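Local coordinates for putative branched-chain amino acid transport system substrate-binding protein (Rhodopseudomonas palustris, PDB 3TX6), which probably serves as the periplasmic solute-binding component of an ABC transporter, capturing aromatic acids such as 3-(4-hydroxyphenyl)pyruvic acid, at residues N190-V196 against Y215-Q221; V297-A301 against A315-A319. All blocks are in the same frame, centred on the assembly; numbering follows the deposited sequence. Where two conformers were deposited one is given.

Interaction 1 of 2, residues N190-V196 against Y215-Q221. With ACY (acetic acid), chain F.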
# COMPACT_ATOMS: atom_id res chain seq x y z
N ASN A 190 2.26 -23.67 -18.29
CA ASN A 190 3.34 -22.90 -18.96
C ASN A 190 2.80 -21.66 -19.69
O ASN A 190 3.04 -21.47 -20.90
CB ASN A 190 4.26 -23.76 -19.88
CG ASN A 190 5.55 -23.01 -20.30
OD1 ASN A 190 6.09 -22.17 -19.54
ND2 ASN A 190 6.04 -23.29 -21.50
N PRO A 191 2.10 -20.80 -18.93
CA PRO A 191 1.66 -19.53 -19.49
C PRO A 191 2.88 -18.70 -19.83
O PRO A 191 3.98 -18.95 -19.28
CB PRO A 191 0.86 -18.91 -18.36
CG PRO A 191 1.46 -19.48 -17.13
CD PRO A 191 1.83 -20.89 -17.48
N ASP A 192 2.72 -17.76 -20.75
CA ASP A 192 3.81 -16.84 -21.10
C ASP A 192 4.30 -16.00 -19.90
O ASP A 192 5.50 -15.61 -19.86
CB ASP A 192 3.37 -15.90 -22.22
CG ASP A 192 3.03 -16.62 -23.48
OD1 ASP A 192 3.55 -17.76 -23.71
OD2 ASP A 192 2.23 -16.03 -24.26
N ALA A 193 3.40 -15.68 -18.96
CA ALA A 193 3.72 -14.86 -17.79
C ALA A 193 2.89 -15.36 -16.60
O ALA A 193 1.85 -16.00 -16.76
CB ALA A 193 3.48 -13.38 -18.05
N ILE A 194 3.38 -15.15 -15.37
CA ILE A 194 2.55 -15.42 -14.20
C ILE A 194 2.52 -14.16 -13.33
O ILE A 194 3.54 -13.50 -13.18
CB ILE A 194 3.07 -16.60 -13.38
CG1 ILE A 194 2.85 -17.91 -14.14
CG2 ILE A 194 2.36 -16.71 -12.02
CD1 ILE A 194 3.66 -19.07 -13.63
N LEU A 195 1.34 -13.84 -12.82
CA LEU A 195 1.12 -12.72 -11.91
C LEU A 195 0.99 -13.31 -10.52
O LEU A 195 0.16 -14.21 -10.28
CB LEU A 195 -0.16 -11.90 -12.22
CG LEU A 195 -0.52 -10.82 -11.17
CD1 LEU A 195 0.56 -9.74 -11.18
CD2 LEU A 195 -1.92 -10.25 -11.56
N VAL A 196 1.79 -12.78 -9.61
CA VAL A 196 1.74 -13.22 -8.22
C VAL A 196 0.98 -12.15 -7.43
O VAL A 196 1.41 -11.01 -7.43
CB VAL A 196 3.15 -13.41 -7.63
CG1 VAL A 196 3.07 -13.78 -6.17
CG2 VAL A 196 3.94 -14.45 -8.42
N TYR A 215 10.16 -22.68 -14.39
CA TYR A 215 9.37 -21.72 -15.11
C TYR A 215 10.30 -20.67 -15.79
O TYR A 215 11.19 -20.10 -15.13
CB TYR A 215 8.35 -21.04 -14.17
CG TYR A 215 7.42 -20.14 -14.94
CD1 TYR A 215 6.58 -20.66 -15.94
CD2 TYR A 215 7.46 -18.77 -14.75
CE1 TYR A 215 5.77 -19.83 -16.68
CE2 TYR A 215 6.64 -17.92 -15.49
CZ TYR A 215 5.79 -18.47 -16.45
OH TYR A 215 5.01 -17.61 -17.18
N LYS A 216 10.08 -20.42 -17.09
CA LYS A 216 10.94 -19.52 -17.87
C LYS A 216 10.30 -18.23 -18.29
O LYS A 216 10.98 -17.31 -18.80
CB LYS A 216 11.47 -20.21 -19.14
CG LYS A 216 12.75 -21.01 -18.95
CD LYS A 216 12.49 -22.23 -18.07
CE LYS A 216 13.25 -23.47 -18.52
NZ LYS A 216 12.55 -24.69 -18.05
N GLY A 217 8.99 -18.14 -18.08
CA GLY A 217 8.24 -16.94 -18.46
C GLY A 217 8.52 -15.76 -17.58
O GLY A 217 9.23 -15.87 -16.55
N LEU A 218 8.00 -14.60 -18.01
CA LEU A 218 8.07 -13.40 -17.21
C LEU A 218 7.23 -13.56 -15.93
O LEU A 218 6.13 -14.11 -15.97
CB LEU A 218 7.69 -12.14 -18.01
CG LEU A 218 8.61 -11.70 -19.17
CD1 LEU A 218 8.10 -10.44 -19.87
CD2 LEU A 218 10.04 -11.49 -18.65
N ILE A 219 7.77 -13.11 -14.80
CA ILE A 219 6.97 -13.06 -13.53
C ILE A 219 6.75 -11.63 -13.08
O ILE A 219 7.68 -10.75 -13.16
CB ILE A 219 7.67 -13.82 -12.38
CG1 ILE A 219 7.89 -15.28 -12.76
CG2 ILE A 219 6.88 -13.70 -11.06
CD1 ILE A 219 8.80 -16.05 -11.78
N TYR A 220 5.49 -11.38 -12.69
CA TYR A 220 5.04 -10.06 -12.33
C TYR A 220 4.59 -10.06 -10.89
O TYR A 220 3.92 -11.02 -10.40
CB TYR A 220 3.89 -9.62 -13.27
CG TYR A 220 4.33 -9.33 -14.72
CD1 TYR A 220 4.59 -10.36 -15.66
CD2 TYR A 220 4.51 -8.04 -15.13
CE1 TYR A 220 5.05 -10.05 -16.94
CE2 TYR A 220 4.95 -7.74 -16.43
CZ TYR A 220 5.22 -8.75 -17.34
OH TYR A 220 5.64 -8.39 -18.63
N GLN A 221 4.97 -9.00 -10.20
CA GLN A 221 4.69 -8.86 -8.76
C GLN A 221 3.90 -7.60 -8.53
O GLN A 221 4.12 -6.57 -9.24
CB GLN A 221 5.96 -8.84 -7.89
CG GLN A 221 6.73 -10.16 -7.81
CD GLN A 221 6.13 -11.16 -6.84
OE1 GLN A 221 5.28 -10.80 -6.01
NE2 GLN A 221 6.59 -12.42 -6.89
C ACY F . 9.80 -22.34 -22.18
O ACY F . 10.69 -21.69 -22.77
OXT ACY F . 8.56 -22.12 -22.33
CH3 ACY F . 10.21 -23.42 -21.23
O HOH W 1 8.67 -22.11 -18.72
O HOH W 2 2.73 -9.80 -5.55

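Interaction 2 of 2, residues V297-A301 against A315-A319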
# COMPACT_ATOMS: atom_id res chain seq x y z
N VAL A 297 -4.77 18.98 5.10
CA VAL A 297 -6.18 19.04 5.44
C VAL A 297 -6.41 19.59 6.87
O VAL A 297 -7.42 20.20 7.16
CB VAL A 297 -6.93 17.72 5.27
CG1 VAL A 297 -6.99 17.27 3.81
CG2 VAL A 297 -6.45 16.62 6.20
N VAL A 298 -5.49 19.33 7.78
CA VAL A 298 -5.66 19.81 9.16
C VAL A 298 -5.73 21.35 9.24
O VAL A 298 -6.59 21.87 9.96
CB VAL A 298 -4.57 19.21 10.10
CG1 VAL A 298 -4.50 20.00 11.44
CG2 VAL A 298 -4.84 17.70 10.32
N PRO A 299 -4.82 22.08 8.55
CA PRO A 299 -5.00 23.56 8.65
C PRO A 299 -6.36 24.04 8.16
O PRO A 299 -6.92 24.97 8.71
CB PRO A 299 -3.83 24.13 7.83
CG PRO A 299 -2.78 23.04 7.89
CD PRO A 299 -3.56 21.73 7.86
N VAL A 300 -6.92 23.38 7.14
CA VAL A 300 -8.25 23.71 6.67
C VAL A 300 -9.30 23.48 7.78
O VAL A 300 -10.11 24.40 8.08
CB VAL A 300 -8.62 22.93 5.39
CG1 VAL A 300 -10.08 23.21 4.96
CG2 VAL A 300 -7.65 23.24 4.26
N ALA A 301 -9.23 22.32 8.40
CA ALA A 301 -10.13 21.97 9.48
C ALA A 301 -9.96 22.95 10.66
O ALA A 301 -10.97 23.38 11.27
CB ALA A 301 -9.93 20.49 9.91
N ALA A 315 -14.86 18.36 9.50
CA ALA A 315 -14.12 19.34 8.68
C ALA A 315 -12.92 18.65 8.00
O ALA A 315 -12.59 18.99 6.86
CB ALA A 315 -13.66 20.54 9.50
N ILE A 316 -12.30 17.69 8.68
CA ILE A 316 -11.27 16.89 8.03
C ILE A 316 -11.86 16.12 6.85
O ILE A 316 -11.28 16.09 5.75
CB ILE A 316 -10.55 15.96 9.01
CG1 ILE A 316 -9.74 16.81 9.99
CG2 ILE A 316 -9.68 14.93 8.27
CD1 ILE A 316 -9.08 16.04 11.11
N ARG A 317 -12.97 15.44 7.10
CA ARG A 317 -13.67 14.69 6.03
C ARG A 317 -13.91 15.57 4.80
O ARG A 317 -13.63 15.17 3.67
CB ARG A 317 -14.99 14.13 6.51
CG ARG A 317 -15.67 13.18 5.53
CD ARG A 317 -17.02 12.66 6.04
NE ARG A 317 -18.09 13.66 6.08
CZ ARG A 317 -18.87 13.99 5.05
NH1 ARG A 317 -18.67 13.46 3.85
NH2 ARG A 317 -19.82 14.90 5.18
N LYS A 318 -14.46 16.75 5.03
CA LYS A 318 -14.75 17.65 3.91
C LYS A 318 -13.45 18.17 3.27
O LYS A 318 -13.39 18.30 2.05
CB LYS A 318 -15.63 18.83 4.34
CG LYS A 318 -17.02 18.42 4.80
CD LYS A 318 -17.90 17.90 3.68
CE LYS A 318 -19.39 18.13 3.97
NZ LYS A 318 -20.26 17.57 2.88
N ALA A 319 -12.41 18.41 4.06
CA ALA A 319 -11.13 18.91 3.54
C ALA A 319 -10.41 17.89 2.68
O ALA A 319 -9.72 18.25 1.71
CB ALA A 319 -10.26 19.41 4.65

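Interaction 1 of 2, residues N190-V196 against Y215-Q221
Parallel beta-alpha-beta units build the lobes of periplasmic binding proteins, and the pairing of strands 193-197 and 218-221, joined through helix 200-213, is a worked example. The two short strand segments run side by side with axes 4.8 Å apart and 19° from parallel. Their ladder follows the parallel rule that one residue bonds to both neighbours of its partner: Ile194 N donates to Leu218 O (3.0 Å), while Ile194 O accepts from Tyr220 N (2.9 Å). Val196 N to Tyr220 O (2.9 Å) carries the pattern on, and a weak bond from Leu218 N to Asp192 O (3.3 Å) begins it. On the far edge of strand 193-197, Ala193 and Leu195 bond to strand 137-143, so this strand is an interior one.

Each face of the sheet has its own packing. Ala193 CB lies 3.8 Å from Tyr220 CE1, and Leu195 CD1 3.9 Å from Tyr220 CB, on the face covered by helix 119-130, where Tyr220 OH reaches His129. The other face, carrying Ile194, Val196 and Ile219, is covered by helix 200-213; there Val196 CG2 meets Ile219 CG2 at 4.0 Å.

Before the strands begin, Tyr215 fills the gap between the diverging chains. Its hydroxyl OH donates to Pro191 O (2.7 Å), and Ile194 CD1 sits over its ring face in a CH-pi contact, 3.6 Å from the centroid. Beyond the ring, a water links Asn190 OD1 and Lys216 N, 2.7 Å from each.

Interaction 2 of 2, residues V297-A301 against A315-A319
Ala319 puts its methyl group against two valines of the facing helix: Ala319 CB lies 3.8 Å from both Val297 CB and Val300 CG1. This is helix-helix packing between successive helices of the periplasmic binding protein fold, 282-304 and 310-322, which follow one another closely in the chain with no strand between them. The local segments cross obliquely, with 128° between their N-to-C directions, and their axes come within 8.4 Å.

Small side chains make that approach possible. Near one end of the interface Ala301 CB touches Ala315 CB at 3.8 Å, with CA atoms 4.8 Å apart; near the other, Val297 and Ala319 bring their CA atoms to 5.3 Å. The paired residues are spaced four apart along each helix, roughly one turn, so Val297 and Ala301 share the face of their helix that meets the face bearing Ala315 and Ala319. Ile316 packs along one side of the interface, its CG1 3.7 Å from Ala301 CB and its CG2 4.2 Å from Val297 CG2. No hydrogen bond crosses the interface: the join is made by apolar contact, burying 295 Å² over both sides.

The sides facing away from this interface have other neighbours. Val298 and Pro299 pack on Ile38 of strand 37-38, while the CA-to-CB bond of Arg317 points away from 297-301 and its guanidinium forms a salt bridge with Glu314. Proline has no amide hydrogen to give, and the helix is kinked at Pro299, yet the turn that holds it still closes, with Ala301 N bonded to Val297 O at 3.1 Å.

Interactions 1 and 2 illustrate two ways of building an alpha/beta binding protein: backbone hydrogen bonding inside a parallel sheet, and apolar packing of consecutive helices. They lie on opposite sides of the chain's centre, each centred about 23 Å from it; their centres are 44 Å apart and their nearest atoms about 29 Å, so they do not touch. Interaction 1 belongs to the sheet containing strands 137-143 and 242-245, whereas interaction 2 packs beside strand 37-38 of the other large sheet. In interaction 1 the Gln221 side chain lies about 10 Å from the bound 3-(4-hydroxyphenyl)pyruvic acid.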